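Isoprenyl transferase (Helicobacter pylori, PDB 2D2R) probably catalyses the condensation of isopentenyl diphosphate with allylic pyrophosphates, as a magnesium-dependent homodimeric prenyltransferase of the undecaprenyl pyrophosphate synthase family. Local coordinates at residues A[20-25]-A[187-192]. Numbering follows the deposited sequence.
Sequences AIIMDG and DLLLRT
Ala20 to Ile22 and Leu189 to Arg191 pair as neighbouring parallel strands inside the six-stranded parallel sheet, their axes 18° apart, through a ladder in which Ala20 N bonds Leu188 O, Leu190 N bonds Ala20 O, Ile22 N bonds Leu190 O and Thr192 N bonds Ile22 O. On one face of the sheet Ala20 CB meets Leu189 CD1 at 3.5 Å, and Ile22 lies against the extended Arg191 chain, with Ile22 CG2 3.7 Å from Arg191 NE and over one face of the guanidinium, offset toward its rim. On the other face Ile21 and Leu190 run side by side, Ile21 CD1 4.1 Å from Leu190 CD2. Past the strand ends, Thr192 OG1 donates to an in-plane lone pair of Asp24 O at 3.0 Å. Asp24 CG stands anti to the backbone N (chi1 -163°), and OD2 reaches the guanidinium edge in a salt bridge whose hydrogen bond, Arg191 NH2 to Asp24 OD2, is straight but long and weak at 3.4 Å, with the two planes 82° apart. A water accepts from Arg191 NE at 2.8 Å and donates to Thr192 O, while Arg191 NH1 bonds Arg197 O and Ser199 OG. The C-terminal ends of strands 18-22 and 188-191 thus bring together Asp24, the probable magnesium ligand and active-site residue, and Arg191, a probable substrate binder.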
ATOM      1  N   ALA A  20       4.131 -10.996  -4.948  1.00 26.11           N
ATOM      2  CA  ALA A  20       3.429 -11.157  -3.671  1.00 25.16           C
ATOM      3  C   ALA A  20       1.968 -11.389  -3.999  1.00 25.92           C
ATOM      4  O   ALA A  20       1.416 -10.766  -4.913  1.00 23.90           O
ATOM      5  CB  ALA A  20       3.572  -9.879  -2.822  1.00 26.72           C
ATOM      6  N   ILE A  21       1.321 -12.279  -3.268  1.00 24.77           N
ATOM      7  CA  ILE A  21      -0.045 -12.523  -3.609  1.00 24.89           C
ATOM      8  C   ILE A  21      -0.990 -12.563  -2.442  1.00 23.69           C
ATOM      9  O   ILE A  21      -0.690 -13.189  -1.432  1.00 24.41           O
ATOM     10  CB  ILE A  21      -0.209 -13.877  -4.384  1.00 26.83           C
ATOM     11  CG1 ILE A  21       0.682 -13.912  -5.643  1.00 26.71           C
ATOM     12  CG2 ILE A  21      -1.675 -14.023  -4.748  1.00 26.88           C
ATOM     13  CD1 ILE A  21       0.618 -15.262  -6.419  1.00 28.94           C
ATOM     14  N   ILE A  22      -2.127 -11.854  -2.567  1.00 24.59           N
ATOM     15  CA  ILE A  22      -3.177 -11.926  -1.533  1.00 24.88           C
ATOM     16  C   ILE A  22      -4.086 -13.018  -2.177  1.00 27.55           C
ATOM     17  O   ILE A  22      -4.708 -12.812  -3.218  1.00 24.64           O
ATOM     18  CB  ILE A  22      -3.918 -10.543  -1.393  1.00 26.32           C
ATOM     19  CG1 ILE A  22      -2.934  -9.553  -0.725  1.00 25.42           C
ATOM     20  CG2 ILE A  22      -5.206 -10.687  -0.557  1.00 27.26           C
ATOM     21  CD1 ILE A  22      -3.254  -8.114  -0.915  1.00 27.65           C
ATOM     22  N   MET A  23      -4.095 -14.202  -1.571  1.00 31.01           N
ATOM     23  CA  MET A  23      -4.852 -15.325  -2.112  1.00 34.13           C
ATOM     24  C   MET A  23      -6.287 -15.269  -1.611  1.00 36.33           C
ATOM     25  O   MET A  23      -6.647 -15.933  -0.649  1.00 39.41           O
ATOM     26  CB  MET A  23      -4.191 -16.628  -1.664  1.00 34.63           C
ATOM     27  CG  MET A  23      -2.707 -16.645  -1.901  1.00 35.40           C
ATOM     28  SD  MET A  23      -1.933 -18.146  -1.204  1.00 37.34           S
ATOM     29  CE  MET A  23      -2.112 -17.774   0.609  1.00 33.65           C
ATOM     30  N   ASP A  24      -7.123 -14.492  -2.255  1.00 35.14           N
ATOM     31  CA  ASP A  24      -8.481 -14.394  -1.786  1.00 36.47           C
ATOM     32  C   ASP A  24      -9.478 -15.214  -2.651  1.00 37.61           C
ATOM     33  O   ASP A  24      -9.173 -15.595  -3.784  1.00 35.57           O
ATOM     34  CB  ASP A  24      -8.847 -12.906  -1.747  1.00 35.59           C
ATOM     35  CG  ASP A  24     -10.072 -12.618  -0.913  1.00 36.94           C
ATOM     36  OD1 ASP A  24     -10.267 -13.323   0.116  1.00 38.51           O
ATOM     37  OD2 ASP A  24     -10.840 -11.680  -1.278  1.00 37.31           O
ATOM     38  N   GLY A  25     -10.662 -15.485  -2.097  1.00 40.17           N
ATOM     39  CA  GLY A  25     -11.687 -16.241  -2.824  1.00 43.64           C
ATOM     40  C   GLY A  25     -11.907 -17.716  -2.451  1.00 45.91           C
ATOM     41  O   GLY A  25     -12.736 -18.374  -3.062  1.00 46.04           O
ATOM     42  N   ASP A 187       7.837  -6.379  -6.560  1.00 23.85           N
ATOM     43  CA  ASP A 187       7.701  -5.818  -7.900  1.00 25.55           C
ATOM     44  C   ASP A 187       6.274  -5.822  -8.426  1.00 25.66           C
ATOM     45  O   ASP A 187       5.893  -4.944  -9.207  1.00 23.44           O
ATOM     46  CB  ASP A 187       8.539  -6.577  -8.923  1.00 26.70           C
ATOM     47  CG  ASP A 187      10.011  -6.485  -8.635  1.00 29.99           C
ATOM     48  OD1 ASP A 187      10.564  -5.368  -8.684  1.00 30.72           O
ATOM     49  OD2 ASP A 187      10.619  -7.546  -8.329  1.00 32.27           O
ATOM     50  N   LEU A 188       5.505  -6.823  -8.020  1.00 23.45           N
ATOM     51  CA  LEU A 188       4.156  -6.972  -8.505  1.00 23.56           C
ATOM     52  C   LEU A 188       3.375  -7.569  -7.354  1.00 23.83           C
ATOM     53  O   LEU A 188       3.766  -8.594  -6.810  1.00 21.78           O
ATOM     54  CB  LEU A 188       4.188  -7.883  -9.777  1.00 25.64           C
ATOM     55  CG  LEU A 188       3.129  -8.882 -10.253  1.00 27.15           C
ATOM     56  CD1 LEU A 188       1.723  -8.455  -9.953  1.00 25.07           C
ATOM     57  CD2 LEU A 188       3.298  -9.224 -11.718  1.00 28.21           C
ATOM     58  N   LEU A 189       2.322  -6.881  -6.923  1.00 22.50           N
ATOM     59  CA  LEU A 189       1.459  -7.343  -5.821  1.00 22.52           C
ATOM     60  C   LEU A 189       0.135  -7.704  -6.463  1.00 23.91           C
ATOM     61  O   LEU A 189      -0.533  -6.875  -7.081  1.00 20.86           O
ATOM     62  CB  LEU A 189       1.260  -6.223  -4.767  1.00 23.28           C
ATOM     63  CG  LEU A 189       0.225  -6.570  -3.694  1.00 25.50           C
ATOM     64  CD1 LEU A 189       0.689  -7.832  -2.925  1.00 26.49           C
ATOM     65  CD2 LEU A 189       0.078  -5.435  -2.732  1.00 26.59           C
ATOM     66  N   LEU A 190      -0.211  -8.980  -6.389  1.00 21.66           N
ATOM     67  CA  LEU A 190      -1.438  -9.457  -7.014  1.00 22.23           C
ATOM     68  C   LEU A 190      -2.465  -9.831  -6.005  1.00 22.69           C
ATOM     69  O   LEU A 190      -2.116 -10.413  -4.984  1.00 23.91           O
ATOM     70  CB  LEU A 190      -1.139 -10.726  -7.827  1.00 23.35           C
ATOM     71  CG  LEU A 190      -2.310 -11.562  -8.307  1.00 25.04           C
ATOM     72  CD1 LEU A 190      -2.999 -10.782  -9.446  1.00 22.88           C
ATOM     73  CD2 LEU A 190      -1.731 -12.974  -8.845  1.00 25.09           C
ATOM     74  N   ARG A 191      -3.721  -9.492  -6.272  1.00 23.69           N
ATOM     75  CA  ARG A 191      -4.807  -9.902  -5.370  1.00 23.29           C
ATOM     76  C   ARG A 191      -5.891 -10.603  -6.186  1.00 24.40           C
ATOM     77  O   ARG A 191      -6.440 -10.050  -7.148  1.00 22.85           O
ATOM     78  CB  ARG A 191      -5.427  -8.717  -4.592  1.00 23.80           C
ATOM     79  CG  ARG A 191      -6.623  -9.141  -3.757  1.00 24.19           C
ATOM     80  CD  ARG A 191      -7.001  -8.173  -2.660  1.00 23.07           C
ATOM     81  NE  ARG A 191      -8.088  -8.712  -1.861  1.00 22.90           N
ATOM     82  CZ  ARG A 191      -8.390  -8.294  -0.647  1.00 25.30           C
ATOM     83  NH1 ARG A 191      -7.671  -7.282  -0.116  1.00 24.31           N
ATOM     84  NH2 ARG A 191      -9.329  -8.937   0.073  1.00 25.02           N
ATOM     85  N   THR A 192      -6.172 -11.863  -5.809  1.00 25.16           N
ATOM     86  CA  THR A 192      -7.190 -12.631  -6.485  1.00 25.81           C
ATOM     87  C   THR A 192      -8.513 -12.438  -5.723  1.00 28.40           C
ATOM     88  O   THR A 192      -8.553 -11.763  -4.670  1.00 27.85           O
ATOM     89  CB  THR A 192      -6.785 -14.166  -6.474  1.00 26.73           C
ATOM     90  OG1 THR A 192      -6.730 -14.608  -5.122  1.00 27.22           O
ATOM     91  CG2 THR A 192      -5.384 -14.359  -7.118  1.00 25.52           C
TER
HETATM   92  O   HOH W   1     -10.155 -10.158  -3.155  1.00 29.21           O